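PmoD (Methylocystis sp. ATCC 49242, PDB 6CPD) binds copper(I) through its soluble cupredoxin domain and probably works in the periplasm of a methane-oxidizing bacterium. Local coordinates at residues Arg58-Pro63 against Lys73-Leu78; Pro48-Leu53 against Val109-Glu114. All blocks are in the same frame, centred on the assembly; numbering follows the deposited sequence.

Contact 1 of 2, residues Arg58-Pro63 against Lys73-Leu78; sequences RIIRDP and KELDAL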
loop_
_atom_site.group_PDB
_atom_site.type_symbol
_atom_site.label_atom_id
_atom_site.label_comp_id
_atom_site.label_asym_id
_atom_site.label_seq_id
_atom_site.Cartn_x
_atom_site.Cartn_y
_atom_site.Cartn_z
ATOM N N ARG B 58 7.020 -5.488 -15.880
ATOM C CA ARG B 58 6.540 -6.757 -16.399
ATOM C C ARG B 58 5.632 -7.407 -15.385
ATOM O O ARG B 58 6.027 -7.633 -14.243
ATOM C CB ARG B 58 7.705 -7.673 -16.764
ATOM C CG ARG B 58 7.239 -9.039 -17.268
ATOM C CD ARG B 58 8.391 -9.976 -17.500
ATOM N NE ARG B 58 8.967 -9.747 -18.821
ATOM C CZ ARG B 58 10.258 -9.812 -19.103
ATOM N NH1 ARG B 58 11.126 -10.077 -18.145
ATOM N NH2 ARG B 58 10.677 -9.595 -20.337
ATOM N N ILE B 59 4.406 -7.706 -15.790
ATOM C CA ILE B 59 3.511 -8.426 -14.892
ATOM C C ILE B 59 3.492 -9.887 -15.321
ATOM O O ILE B 59 3.233 -10.195 -16.482
ATOM C CB ILE B 59 2.093 -7.828 -14.907
ATOM C CG1 ILE B 59 2.130 -6.384 -14.404
ATOM C CG2 ILE B 59 1.131 -8.677 -14.041
ATOM C CD1 ILE B 59 0.769 -5.695 -14.447
ATOM N N ILE B 60 3.813 -10.778 -14.393
ATOM C CA ILE B 60 3.831 -12.210 -14.697
ATOM C C ILE B 60 2.845 -12.983 -13.840
ATOM O O ILE B 60 2.480 -12.563 -12.732
ATOM C CB ILE B 60 5.226 -12.841 -14.467
ATOM C CG1 ILE B 60 5.634 -12.692 -12.995
ATOM C CG2 ILE B 60 6.278 -12.198 -15.379
ATOM C CD1 ILE B 60 6.875 -13.480 -12.625
ATOM N N ARG B 61 2.418 -14.122 -14.367
ATOM C CA ARG B 61 1.759 -15.126 -13.554
ATOM C C ARG B 61 2.795 -15.611 -12.551
ATOM O O ARG B 61 3.956 -15.839 -12.903
ATOM C CB ARG B 61 1.225 -16.270 -14.440
ATOM C CG ARG B 61 0.194 -15.750 -15.450
ATOM C CD ARG B 61 -0.226 -16.773 -16.482
ATOM N NE ARG B 61 0.767 -16.974 -17.537
ATOM C CZ ARG B 61 0.893 -16.216 -18.624
ATOM N NH1 ARG B 61 0.097 -15.170 -18.820
ATOM N NH2 ARG B 61 1.825 -16.507 -19.525
ATOM N N ASP B 62 2.386 -15.725 -11.293
ATOM C CA ASP B 62 3.279 -16.143 -10.225
ATOM C C ASP B 62 3.530 -17.655 -10.346
ATOM O O ASP B 62 2.590 -18.431 -10.245
ATOM C CB ASP B 62 2.659 -15.811 -8.861
ATOM C CG ASP B 62 3.655 -15.956 -7.700
ATOM O OD1 ASP B 62 4.659 -16.698 -7.836
ATOM O OD2 ASP B 62 3.420 -15.325 -6.641
ATOM N N PRO B 63 4.785 -18.078 -10.599
ATOM C CA PRO B 63 5.010 -19.529 -10.723
ATOM C C PRO B 63 5.132 -20.244 -9.377
ATOM O O PRO B 63 5.265 -21.473 -9.367
ATOM C CB PRO B 63 6.341 -19.607 -11.490
ATOM C CG PRO B 63 7.097 -18.375 -11.022
ATOM C CD PRO B 63 6.019 -17.297 -10.836
ATOM N N LYS B 73 13.487 -15.592 -21.804
ATOM C CA LYS B 73 12.580 -16.560 -22.409
ATOM C C LYS B 73 11.635 -17.153 -21.360
ATOM O O LYS B 73 10.453 -17.371 -21.634
ATOM C CB LYS B 73 13.351 -17.674 -23.107
ATOM C CG LYS B 73 12.449 -18.580 -23.924
ATOM C CD LYS B 73 13.236 -19.564 -24.759
ATOM C CE LYS B 73 14.116 -20.467 -23.905
ATOM N NZ LYS B 73 14.898 -21.431 -24.745
ATOM N N GLU B 74 12.173 -17.444 -20.177
ATOM C CA GLU B 74 11.382 -18.012 -19.088
ATOM C C GLU B 74 10.397 -16.984 -18.570
ATOM O O GLU B 74 9.239 -17.298 -18.300
ATOM C CB GLU B 74 12.278 -18.514 -17.953
ATOM C CG GLU B 74 12.919 -19.881 -18.224
ATOM C CD GLU B 74 13.984 -19.837 -19.309
ATOM O OE1 GLU B 74 14.540 -18.744 -19.558
ATOM O OE2 GLU B 74 14.266 -20.896 -19.916
ATOM N N LEU B 75 10.865 -15.751 -18.420
ATOM C CA LEU B 75 9.997 -14.671 -17.987
ATOM C C LEU B 75 8.909 -14.420 -19.023
ATOM O O LEU B 75 7.772 -14.138 -18.667
ATOM C CB LEU B 75 10.810 -13.407 -17.716
ATOM C CG LEU B 75 11.490 -13.378 -16.345
ATOM C CD1 LEU B 75 12.441 -12.200 -16.225
ATOM C CD2 LEU B 75 10.456 -13.324 -15.221
ATOM N N ASP B 76 9.253 -14.522 -20.306
ATOM C CA ASP B 76 8.263 -14.298 -21.361
ATOM C C ASP B 76 7.115 -15.322 -21.313
ATOM O O ASP B 76 5.949 -14.973 -21.524
ATOM C CB ASP B 76 8.936 -14.327 -22.737
ATOM C CG ASP B 76 9.581 -12.995 -23.098
ATOM O OD1 ASP B 76 9.187 -11.953 -22.523
ATOM O OD2 ASP B 76 10.487 -12.990 -23.959
ATOM N N ALA B 77 7.451 -16.576 -21.025
ATOM C CA ALA B 77 6.456 -17.642 -20.901
ATOM C C ALA B 77 5.399 -17.323 -19.842
ATOM O O ALA B 77 4.256 -17.779 -19.923
ATOM C CB ALA B 77 7.139 -18.968 -20.575
ATOM N N LEU B 78 5.798 -16.561 -18.834
ATOM C CA LEU B 78 4.919 -16.211 -17.719
ATOM C C LEU B 78 4.214 -14.857 -17.877
ATOM O O LEU B 78 3.397 -14.477 -17.035
ATOM C CB LEU B 78 5.737 -16.202 -16.419
ATOM C CG LEU B 78 6.385 -17.527 -15.999
ATOM C CD1 LEU B 78 7.356 -17.326 -14.837
ATOM C CD2 LEU B 78 5.278 -18.488 -15.598
HETATM O O HOH W 1 2.241 -19.191 -17.935
#

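Contact 2 of 2, residues Pro48-Leu53 against Val109-Glu114; sequences PAFRDL and VTLTRE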
loop_
_atom_site.group_PDB
_atom_site.type_symbol
_atom_site.label_atom_id
_atom_site.label_comp_id
_atom_site.label_asym_id
_atom_site.label_seq_id
_atom_site.Cartn_x
_atom_site.Cartn_y
_atom_site.Cartn_z
ATOM N N PRO B 48 11.274 12.413 -7.006
ATOM C CA PRO B 48 11.455 13.146 -8.271
ATOM C C PRO B 48 12.690 12.718 -9.082
ATOM O O PRO B 48 12.654 12.798 -10.306
ATOM C CB PRO B 48 11.597 14.598 -7.817
ATOM C CG PRO B 48 10.900 14.652 -6.499
ATOM C CD PRO B 48 11.162 13.324 -5.855
ATOM N N ALA B 49 13.770 12.316 -8.413
ATOM C CA ALA B 49 14.986 11.889 -9.108
ATOM C C ALA B 49 14.747 10.658 -9.988
ATOM O O ALA B 49 15.455 10.455 -10.969
ATOM C CB ALA B 49 16.099 11.610 -8.112
ATOM N N PHE B 50 13.744 9.854 -9.642
ATOM C CA PHE B 50 13.420 8.647 -10.400
ATOM C C PHE B 50 12.798 8.982 -11.749
ATOM O O PHE B 50 12.650 8.105 -12.599
ATOM C CB PHE B 50 12.458 7.737 -9.621
ATOM C CG PHE B 50 13.122 6.894 -8.564
ATOM C CD1 PHE B 50 14.320 7.282 -7.992
ATOM C CD2 PHE B 50 12.550 5.700 -8.162
ATOM C CE1 PHE B 50 14.932 6.506 -7.026
ATOM C CE2 PHE B 50 13.154 4.918 -7.197
ATOM C CZ PHE B 50 14.355 5.314 -6.637
ATOM N N ARG B 51 12.419 10.242 -11.953
ATOM C CA ARG B 51 11.793 10.612 -13.218
ATOM C C ARG B 51 12.785 10.577 -14.379
ATOM O O ARG B 51 12.390 10.593 -15.543
ATOM C CB ARG B 51 11.154 12.000 -13.127
ATOM C CG ARG B 51 9.940 12.081 -12.221
ATOM C CD ARG B 51 9.420 13.514 -12.161
ATOM N NE ARG B 51 8.401 13.702 -11.132
ATOM C CZ ARG B 51 7.966 14.891 -10.725
ATOM N NH1 ARG B 51 8.463 15.998 -11.261
ATOM N NH2 ARG B 51 7.037 14.975 -9.783
ATOM N N ASP B 52 14.072 10.556 -14.060
ATOM C CA ASP B 52 15.103 10.562 -15.087
ATOM C C ASP B 52 15.675 9.147 -15.228
ATOM O O ASP B 52 16.677 8.943 -15.910
ATOM C CB ASP B 52 16.195 11.578 -14.733
ATOM C CG ASP B 52 16.936 12.107 -15.952
ATOM O OD1 ASP B 52 17.122 11.357 -16.931
ATOM O OD2 ASP B 52 17.332 13.294 -15.929
ATOM N N LEU B 53 15.060 8.182 -14.541
ATOM C CA LEU B 53 15.541 6.796 -14.535
ATOM C C LEU B 53 14.657 5.871 -15.360
ATOM O O LEU B 53 13.435 5.868 -15.195
ATOM C CB LEU B 53 15.627 6.242 -13.116
ATOM C CG LEU B 53 16.638 6.858 -12.155
ATOM C CD1 LEU B 53 16.645 6.038 -10.869
ATOM C CD2 LEU B 53 18.007 6.882 -12.793
ATOM N N VAL B 109 8.993 -4.448 -11.239
ATOM C CA VAL B 109 9.414 -3.109 -11.633
ATOM C C VAL B 109 10.932 -3.071 -11.629
ATOM O O VAL B 109 11.568 -3.301 -10.604
ATOM C CB VAL B 109 8.880 -2.015 -10.692
ATOM C CG1 VAL B 109 9.357 -0.641 -11.164
ATOM C CG2 VAL B 109 7.352 -2.064 -10.605
ATOM N N THR B 110 11.516 -2.798 -12.781
ATOM C CA THR B 110 12.957 -2.780 -12.881
ATOM C C THR B 110 13.440 -1.367 -13.158
ATOM O O THR B 110 13.026 -0.750 -14.135
ATOM C CB THR B 110 13.450 -3.724 -13.989
ATOM O OG1 THR B 110 12.873 -5.021 -13.794
ATOM C CG2 THR B 110 14.979 -3.827 -13.971
ATOM N N LEU B 111 14.304 -0.863 -12.283
ATOM C CA LEU B 111 14.907 0.444 -12.474
ATOM C C LEU B 111 16.336 0.310 -12.934
ATOM O O LEU B 111 17.080 -0.539 -12.452
ATOM C CB LEU B 111 14.901 1.268 -11.195
ATOM C CG LEU B 111 13.629 1.895 -10.659
ATOM C CD1 LEU B 111 14.070 2.755 -9.511
ATOM C CD2 LEU B 111 12.946 2.733 -11.723
ATOM N N THR B 112 16.741 1.189 -13.827
ATOM C CA THR B 112 18.126 1.207 -14.205
ATOM C C THR B 112 18.755 2.430 -13.560
ATOM O O THR B 112 18.417 3.565 -13.907
ATOM C CB THR B 112 18.308 1.260 -15.736
ATOM O OG1 THR B 112 17.548 0.213 -16.354
ATOM C CG2 THR B 112 19.773 1.119 -16.093
ATOM N N ARG B 113 19.651 2.196 -12.605
ATOM C CA ARG B 113 20.397 3.287 -12.015
ATOM C C ARG B 113 21.255 3.760 -13.172
ATOM O O ARG B 113 21.518 2.989 -14.091
ATOM C CB ARG B 113 21.252 2.829 -10.834
ATOM C CG ARG B 113 20.483 2.347 -9.619
ATOM C CD ARG B 113 19.954 3.497 -8.803
ATOM N NE ARG B 113 19.042 3.016 -7.773
ATOM C CZ ARG B 113 18.517 3.785 -6.829
ATOM N NH1 ARG B 113 18.814 5.076 -6.797
ATOM N NH2 ARG B 113 17.690 3.268 -5.927
ATOM N N GLU B 114 21.744 4.987 -13.144
ATOM C CA GLU B 114 22.529 5.385 -14.300
ATOM C C GLU B 114 24.006 5.198 -14.003
ATOM O O GLU B 114 24.886 5.668 -14.724
ATOM C CB GLU B 114 22.142 6.780 -14.772
ATOM C CG GLU B 114 20.705 6.695 -15.347
ATOM C CD GLU B 114 20.195 7.941 -16.064
ATOM O OE1 GLU B 114 20.360 9.070 -15.548
ATOM O OE2 GLU B 114 19.593 7.769 -17.154
#

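Contact 1 of 2, residues Arg58-Pro63 against Lys73-Leu78
In R61, chi1 (-61°) sets CG beside the backbone N and anti to the carbonyl carbon, and the bend at chi3 places NE. R58 CG is anti to the backbone N (chi1 178°), and its chain too bends at chi3. The R61 guanidinium meets two carbonyls differently. At its edge, near its plane, R61 NH2 donates to A77 O at 2.8 Å. L78 O only lies over the centre of one face. Water 1 also sits at the edge; it accepts from R61 NE at 2.7 Å and donates to A77 O. The backbone adds a straighter bond, R61 N to L78 O at 2.9 Å, with 161° at the hydrogen. L78 O also makes a CA-H...O contact with I60 CA. Beside these polar groups, I60 CB meets L78 CB at 3.9 Å, and P63 CG meets L78 CD1 at 4.0 Å. P63 and L78 cross at about a right angle. At the other end, L75 CB lies over one face of the R58 guanidinium, and L75 CD1 comes to 3.2 Å from R58 NH1. D76 OD1 is 3.5 Å from R58 NH2 but well out of the guanidinium plane. That salt bridge is one of charge alone; E72 is the stronger partner of R58. The short helix lies in the connection between strands 55-61 and 79-86, antiparallel neighbours in one sheet of the cupredoxin domain. The positive R61 guanidinium, also paired with E80, may help to stabilise the partly negative A77 O and L78 O where the chain turns from helix 72-77 into strand 79-86.

Contact 2 of 2, residues Pro48-Leu53 against Val109-Glu114
F50 meets L111 through ring atoms CE2 and CD2: F50 CE2 lies 3.3 Å from L111 CD1, a tight contact, and CD2 is close behind. The two side chains cross at about a right angle. F50 CG is anti to the carbonyl carbon, beside the backbone N (chi1 -80°); the ring beyond it reaches strand 103-112. F50 CZ also comes to 4.0 Å from R113 NH2. The ring and guanidinium planes stand 87° apart, and the approach is oblique. R113 NH2 has its salt bridge with E119, on the adjacent strand 118-127. L111 also packs on L55 and F10. The 3-10 segment 48-52 belongs to the connection from strand 37-45 to strand 55-61. These strands lie in different sheets of the cupredoxin domain, so the connection passes from one sheet to the other, and here it packs on the end of strand 103-112. The side chain of F50 is about 13 Å from the bound copper ion. Next comes D52, whose OD1 is 4.2 Å from E114 OE1. Both acids are negative, and their carboxylate planes are 57° apart. K87 makes long, weak ion pairs with both, which may temper the repulsion. E114 is poorly ordered. L53 then lays CD2 against T112 O at 3.5 Å and E114 CG at 3.7 Å. CB and CG of L53 lie a little further from the same carbonyl oxygen. T112 O is buried here without a polar partner in the model. L53 CD1 makes a looser apolar contact with L111 CD1, at 4.4 Å.

In the fold
From the N terminus, the chain runs through strand 37-45 to the 3-10 segment 48-52, the first side of contact 2. Strand 55-61 follows and carries the first side of contact 1. A short loop leads to helix 72-77, which closes contact 1 locally. The chain then runs through strands 79-86 and 92-99 to strand 103-112, whose end closes the much longer loop of contact 2. Contact 1 is therefore nested inside contact 2. Their centres are 22 Å apart and they do not touch. Both reach one mixed sheet, where strands 55-61 and 103-112 are neighbours. Contact 1 ties the helix to this sheet; contact 2 ties the inter-sheet connection to it.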